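Local structure of tetraacyldisaccharide 4'-kinase (Aquifex aeolicus, 4ITM) at residues T52-Y57 with V298-E303; R206-L211 with L294-K299. The protein transfers the gamma-phosphate of ATP to the 4'-position of a tetraacyldisaccharide 1-phosphate, giving lipid IVA, the last of six steps in lipid IVA biosynthesis. All coordinates share one frame; numbering follows the deposited sequence.

Contact 1: T52-Y57 with V298-E303; sequences TSFVMY and VKLERE. With ATP (adenosine-5'-triphosphate), chain B.
A chi1 of 164° swings the Tyr-57 ring away from its own backbone N and along strand 298-300, toward the turn that follows. There the phenol OH of Tyr-57 donates a hydrogen bond to Glu-303 OE1 at 2.8 Å. The carboxylate oxygen is met on its anti side, 28° out of its plane, and lies at the edge of the ring. Leu-300 crosses the ring at about a right angle. Leu-300 CD1 sits over the centre of the Tyr-57 ring in a CH-pi contact, 4.0 Å from the centroid. The same leucine meets the edge of Phe-54, with CE1 of Phe-54 3.9 Å from Leu-300 CD2. Helix 52-57 belongs to the helix that follows the P-loop in this P-loop NTPase, and Thr-52 falls within the predicted ATP site. Thr-52 N donates to ATP O2G (2.8 Å); Thr-52 OG1 is also modelled close to O2G, at a doubtfully short distance. Next in the chain, Ser-53 OG donates to adenine N7 at 2.6 Å. Val-298 packs its two methyls on the helix and the adenine. Val-298 CG1 lies 3.6 Å from Tyr-57 CB, while CG2 touches adenine N6 in van der Waals contact.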
# COMPACT_ATOMS: atom_id res chain seq x y z
N THR A 52 -1.47 1.79 -0.03
CA THR A 52 -0.43 2.78 0.21
C THR A 52 -1.07 4.07 0.72
O THR A 52 -0.62 4.61 1.71
CB THR A 52 0.38 3.05 -1.06
OG1 THR A 52 0.90 1.80 -1.55
CG2 THR A 52 1.53 4.05 -0.79
N SER A 53 -2.14 4.52 0.07
CA SER A 53 -2.88 5.69 0.55
C SER A 53 -3.31 5.51 2.01
O SER A 53 -3.09 6.40 2.83
CB SER A 53 -4.12 5.94 -0.30
OG SER A 53 -3.78 6.55 -1.53
N PHE A 54 -3.92 4.38 2.33
CA PHE A 54 -4.43 4.19 3.68
C PHE A 54 -3.31 4.10 4.71
O PHE A 54 -3.47 4.56 5.84
CB PHE A 54 -5.39 3.00 3.82
CG PHE A 54 -5.99 2.93 5.18
CD1 PHE A 54 -6.99 3.83 5.54
CD2 PHE A 54 -5.50 2.04 6.13
CE1 PHE A 54 -7.53 3.81 6.82
CE2 PHE A 54 -6.03 2.01 7.41
CZ PHE A 54 -7.05 2.90 7.76
N VAL A 55 -2.19 3.51 4.33
CA VAL A 55 -1.05 3.51 5.24
C VAL A 55 -0.55 4.95 5.46
O VAL A 55 -0.21 5.33 6.58
CB VAL A 55 0.08 2.55 4.78
CG1 VAL A 55 1.31 2.68 5.67
CG2 VAL A 55 -0.42 1.09 4.80
N MET A 56 -0.54 5.76 4.40
CA MET A 56 -0.15 7.17 4.55
C MET A 56 -1.08 7.88 5.54
O MET A 56 -0.63 8.58 6.45
CB MET A 56 -0.15 7.89 3.19
CG MET A 56 0.95 7.42 2.24
SD MET A 56 0.70 7.88 0.52
CE MET A 56 0.96 9.67 0.58
N TYR A 57 -2.38 7.66 5.37
CA TYR A 57 -3.38 8.26 6.23
C TYR A 57 -3.21 7.78 7.67
O TYR A 57 -3.30 8.55 8.63
CB TYR A 57 -4.77 7.90 5.72
CG TYR A 57 -5.87 8.13 6.74
CD1 TYR A 57 -6.53 9.36 6.81
CD2 TYR A 57 -6.27 7.11 7.61
CE1 TYR A 57 -7.53 9.57 7.75
CE2 TYR A 57 -7.26 7.31 8.53
CZ TYR A 57 -7.90 8.54 8.60
OH TYR A 57 -8.89 8.73 9.52
N VAL A 298 -4.94 12.08 1.59
CA VAL A 298 -5.83 10.95 1.84
C VAL A 298 -6.77 11.28 2.98
O VAL A 298 -6.33 11.69 4.05
CB VAL A 298 -5.04 9.69 2.18
CG1 VAL A 298 -5.98 8.48 2.34
CG2 VAL A 298 -4.00 9.44 1.11
N LYS A 299 -8.07 11.13 2.74
CA LYS A 299 -9.08 11.47 3.75
C LYS A 299 -10.10 10.35 4.00
O LYS A 299 -10.48 9.62 3.08
CB LYS A 299 -9.82 12.76 3.37
CG LYS A 299 -8.93 13.98 3.24
CD LYS A 299 -9.72 15.20 2.79
CE LYS A 299 -8.82 16.43 2.65
NZ LYS A 299 -9.57 17.62 2.14
N LEU A 300 -10.54 10.23 5.25
CA LEU A 300 -11.59 9.30 5.62
C LEU A 300 -12.82 10.05 6.11
O LEU A 300 -12.75 10.92 6.98
CB LEU A 300 -11.11 8.32 6.70
CG LEU A 300 -10.87 6.88 6.24
CD1 LEU A 300 -9.65 6.78 5.31
CD2 LEU A 300 -10.70 5.98 7.46
N GLU A 301 -13.96 9.71 5.52
CA GLU A 301 -15.22 10.30 5.91
C GLU A 301 -15.62 9.79 7.31
O GLU A 301 -15.48 8.60 7.61
CB GLU A 301 -16.28 9.99 4.85
CG GLU A 301 -17.71 10.24 5.25
CD GLU A 301 -18.70 9.78 4.18
OE1 GLU A 301 -19.34 8.73 4.37
OE2 GLU A 301 -18.82 10.48 3.16
N ARG A 302 -16.08 10.73 8.15
CA ARG A 302 -16.48 10.47 9.54
C ARG A 302 -15.51 9.54 10.27
O ARG A 302 -15.86 8.43 10.68
CB ARG A 302 -17.92 9.97 9.62
CG ARG A 302 -18.93 10.99 9.05
CD ARG A 302 -20.31 10.38 8.87
NE ARG A 302 -20.94 10.79 7.61
CZ ARG A 302 -21.45 9.94 6.72
NH1 ARG A 302 -21.41 8.63 6.93
NH2 ARG A 302 -22.01 10.41 5.61
N GLU A 303 -14.29 10.03 10.44
CA GLU A 303 -13.16 9.24 10.92
C GLU A 303 -13.11 9.05 12.43
O GLU A 303 -12.31 8.26 12.93
CB GLU A 303 -11.85 9.89 10.46
CG GLU A 303 -11.47 11.16 11.22
CD GLU A 303 -10.34 11.95 10.54
OE1 GLU A 303 -9.68 11.39 9.64
OE2 GLU A 303 -10.12 13.13 10.89
PG ATP B . -1.36 0.07 -3.85
O1G ATP B . -2.03 -1.27 -3.72
O2G ATP B . -1.07 0.80 -2.57
O3G ATP B . -0.19 0.08 -4.82
PB ATP B . -3.42 0.65 -5.77
O1B ATP B . -4.79 0.26 -5.27
O2B ATP B . -2.71 -0.29 -6.71
O3B ATP B . -2.43 1.04 -4.56
PA ATP B . -3.95 3.51 -5.97
O1A ATP B . -4.91 3.93 -7.04
O2A ATP B . -4.40 3.55 -4.54
O3A ATP B . -3.50 2.06 -6.52
O5' ATP B . -2.60 4.40 -6.11
C5' ATP B . -1.72 4.16 -7.22
C4' ATP B . -0.24 4.27 -6.84
O4' ATP B . 0.12 5.61 -6.48
C3' ATP B . 0.12 3.39 -5.65
O3' ATP B . 0.49 2.07 -6.09
C2' ATP B . 1.24 4.16 -4.96
O2' ATP B . 2.51 3.93 -5.58
C1' ATP B . 0.93 5.61 -5.30
N9 ATP B . 0.12 6.29 -4.27
C8 ATP B . -0.82 5.73 -3.48
N7 ATP B . -1.40 6.64 -2.68
C5 ATP B . -0.83 7.84 -2.97
C6 ATP B . -0.99 9.23 -2.49
N6 ATP B . -1.89 9.53 -1.52
N1 ATP B . -0.19 10.17 -3.05
C2 ATP B . 0.70 9.88 -4.02
N3 ATP B . 0.90 8.64 -4.51
C4 ATP B . 0.16 7.60 -4.02

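Contact 2: R206-L211 with L294-K299; sequences REFCCL and LNFKVK. With ATP (adenosine-5'-triphosphate), chain B.
Phe-208 presents its ring edge to the face of Phe-296 in a T-shaped pair, centroids 5.7 Å apart and planes at 71°. The CD1 corner of Phe-208 lies above the rim of the Phe-296 ring rather than its centre. Further out, Phe-208 CE1 fits against Leu-294 CD2 (3.6 Å), and Leu-211 CD2 adds a looser touch to that same methyl. Beyond this cluster, Val-244 of helix 238-247 packs on Phe-296.

On the face that carries Asn-295, the bumps are sulfur and methylene. Cys-209 CB presses on Lys-297 CG at 3.5 Å, a tight fit. The Asn-295 amide turns ND2 to Cys-210 SG, a 3.2 Å hydrogen bond 16° out of the amide plane. Asn-295 ND2 also lies 3.8 Å from Cys-209 SG. An alanine here is likely to leave the Cys-210 sulfur without its N-H partner and to remove the amide that packs against both sulfurs. At the exposed end, Lys-299 NZ and Glu-207 OE1 form a salt bridge, the two side chains crossing at about a right angle.

Bends at chi2 and chi3 fold the Arg-206 chain toward the phosphates, where Arg-206 NH1 meets ATP O2A at the guanidinium edge (3.0 Å); NE pairs with Glu-189. Adenine is read by the Phe-296 backbone: Phe-296 N donates to N1, and Phe-296 O accepts from N6 at 2.7 Å.

Cys-209 N and, weakly, Cys-210 N both turn to Asn-295 O. This is a classic beta bulge in an antiparallel pair, whose strand 294-299 lines one side of the adenine pocket through the backbone of Phe-296.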
# COMPACT_ATOMS: atom_id res chain seq x y z
N ARG A 206 -9.20 10.30 -2.03
CA ARG A 206 -7.94 10.96 -2.32
C ARG A 206 -8.23 12.28 -3.02
O ARG A 206 -9.17 12.38 -3.79
CB ARG A 206 -7.04 10.09 -3.21
CG ARG A 206 -6.13 9.12 -2.45
CD ARG A 206 -6.92 8.00 -1.78
NE ARG A 206 -7.68 7.22 -2.76
CZ ARG A 206 -7.17 6.26 -3.53
NH1 ARG A 206 -5.88 5.94 -3.44
NH2 ARG A 206 -7.95 5.62 -4.38
N GLU A 207 -7.40 13.29 -2.74
CA GLU A 207 -7.52 14.57 -3.42
C GLU A 207 -6.14 15.12 -3.77
O GLU A 207 -5.20 15.05 -2.96
CB GLU A 207 -8.27 15.59 -2.56
CG GLU A 207 -9.72 15.23 -2.28
CD GLU A 207 -10.37 16.15 -1.26
OE1 GLU A 207 -9.64 16.92 -0.60
OE2 GLU A 207 -11.61 16.10 -1.13
N PHE A 208 -6.01 15.66 -4.97
CA PHE A 208 -4.74 16.19 -5.43
C PHE A 208 -4.23 17.30 -4.53
O PHE A 208 -4.96 18.23 -4.19
CB PHE A 208 -4.85 16.68 -6.88
CG PHE A 208 -3.56 17.16 -7.43
CD1 PHE A 208 -2.51 16.27 -7.64
CD2 PHE A 208 -3.37 18.50 -7.73
CE1 PHE A 208 -1.30 16.71 -8.15
CE2 PHE A 208 -2.15 18.94 -8.24
CZ PHE A 208 -1.12 18.05 -8.45
N CYS A 209 -2.98 17.18 -4.09
CA CYS A 209 -2.39 18.20 -3.24
C CYS A 209 -1.22 18.94 -3.90
O CYS A 209 -1.23 20.17 -3.98
CB CYS A 209 -1.94 17.56 -1.92
SG CYS A 209 -0.58 18.40 -1.08
N CYS A 210 -0.23 18.19 -4.37
CA CYS A 210 1.03 18.76 -4.83
C CYS A 210 1.83 17.77 -5.67
O CYS A 210 1.45 16.61 -5.79
CB CYS A 210 1.86 19.30 -3.66
SG CYS A 210 2.18 18.12 -2.35
N LEU A 211 2.90 18.23 -6.31
CA LEU A 211 3.96 17.36 -6.81
C LEU A 211 4.89 16.78 -5.74
O LEU A 211 5.09 17.37 -4.68
CB LEU A 211 4.78 18.06 -7.89
CG LEU A 211 3.96 18.80 -8.95
CD1 LEU A 211 4.86 19.46 -9.98
CD2 LEU A 211 2.96 17.86 -9.61
N LEU A 294 2.85 12.94 -8.78
CA LEU A 294 1.69 13.59 -8.18
C LEU A 294 1.53 13.09 -6.76
O LEU A 294 1.71 11.90 -6.49
CB LEU A 294 0.41 13.26 -8.96
CG LEU A 294 0.38 13.50 -10.48
CD1 LEU A 294 -0.91 12.96 -11.05
CD2 LEU A 294 0.52 14.97 -10.79
N ASN A 295 1.19 13.99 -5.85
CA ASN A 295 0.96 13.66 -4.46
C ASN A 295 -0.51 13.92 -4.13
O ASN A 295 -1.04 14.97 -4.49
CB ASN A 295 1.88 14.50 -3.57
CG ASN A 295 1.71 14.19 -2.09
OD1 ASN A 295 1.78 13.04 -1.66
ND2 ASN A 295 1.47 15.23 -1.31
N PHE A 296 -1.17 12.96 -3.47
CA PHE A 296 -2.58 13.10 -3.12
C PHE A 296 -2.77 13.05 -1.61
O PHE A 296 -2.20 12.19 -0.93
CB PHE A 296 -3.42 11.99 -3.76
CG PHE A 296 -3.50 12.08 -5.25
CD1 PHE A 296 -2.50 11.52 -6.05
CD2 PHE A 296 -4.56 12.72 -5.87
CE1 PHE A 296 -2.57 11.61 -7.42
CE2 PHE A 296 -4.64 12.81 -7.25
CZ PHE A 296 -3.64 12.26 -8.02
N LYS A 297 -3.58 13.97 -1.09
CA LYS A 297 -4.02 13.91 0.30
C LYS A 297 -4.98 12.75 0.44
O LYS A 297 -5.75 12.45 -0.48
CB LYS A 297 -4.73 15.21 0.72
CG LYS A 297 -3.87 16.46 0.76
CD LYS A 297 -4.69 17.69 1.17
CE LYS A 297 -3.87 18.99 1.14
NZ LYS A 297 -2.72 18.97 2.10
N VAL A 298 -4.94 12.08 1.59
CA VAL A 298 -5.83 10.95 1.84
C VAL A 298 -6.77 11.28 2.98
O VAL A 298 -6.33 11.69 4.05
CB VAL A 298 -5.04 9.69 2.18
CG1 VAL A 298 -5.98 8.48 2.34
CG2 VAL A 298 -4.00 9.44 1.11
N LYS A 299 -8.07 11.13 2.74
CA LYS A 299 -9.08 11.47 3.75
C LYS A 299 -10.10 10.35 4.00
O LYS A 299 -10.48 9.62 3.08
CB LYS A 299 -9.82 12.76 3.37
CG LYS A 299 -8.93 13.98 3.24
CD LYS A 299 -9.72 15.20 2.79
CE LYS A 299 -8.82 16.43 2.65
NZ LYS A 299 -9.57 17.62 2.14
PG ATP B . -1.36 0.07 -3.85
O1G ATP B . -2.03 -1.27 -3.72
O2G ATP B . -1.07 0.80 -2.57
O3G ATP B . -0.19 0.08 -4.82
PB ATP B . -3.42 0.65 -5.77
O1B ATP B . -4.79 0.26 -5.27
O2B ATP B . -2.71 -0.29 -6.71
O3B ATP B . -2.43 1.04 -4.56
PA ATP B . -3.95 3.51 -5.97
O1A ATP B . -4.91 3.93 -7.04
O2A ATP B . -4.40 3.55 -4.54
O3A ATP B . -3.50 2.06 -6.52
O5' ATP B . -2.60 4.40 -6.11
C5' ATP B . -1.72 4.16 -7.22
C4' ATP B . -0.24 4.27 -6.84
O4' ATP B . 0.12 5.61 -6.48
C3' ATP B . 0.12 3.39 -5.65
O3' ATP B . 0.49 2.07 -6.09
C2' ATP B . 1.24 4.16 -4.96
O2' ATP B . 2.51 3.93 -5.58
C1' ATP B . 0.93 5.61 -5.30
N9 ATP B . 0.12 6.29 -4.27
C8 ATP B . -0.82 5.73 -3.48
N7 ATP B . -1.40 6.64 -2.68
C5 ATP B . -0.83 7.84 -2.97
C6 ATP B . -0.99 9.23 -2.49
N6 ATP B . -1.89 9.53 -1.52
N1 ATP B . -0.19 10.17 -3.05
C2 ATP B . 0.70 9.88 -4.02
N3 ATP B . 0.90 8.64 -4.51
C4 ATP B . 0.16 7.60 -4.02

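Overall arrangement
Contact 1 and contact 2 lie with their centres about 11 Å apart, on the same side of the chain's centre. Both end on strand 291-300 and share Val-298 and Lys-299. Along the chain, helix 51-61 comes first, then strand 201-212, and last strand 291-300. That final strand pairs antiparallel with strand 201-212 and also packs on the helix. The two contacts touch directly: Ser-53 OG lies 2.9 Å from Arg-206 NH1, a probable hydrogen bond. Both reach ATP. Residues far apart in sequence thus gather round one nucleotide: the helix meets both the gamma-phosphate and adenine N7, and the strand pair meets the N1 and N6 edge of the adenine and the alpha-phosphate.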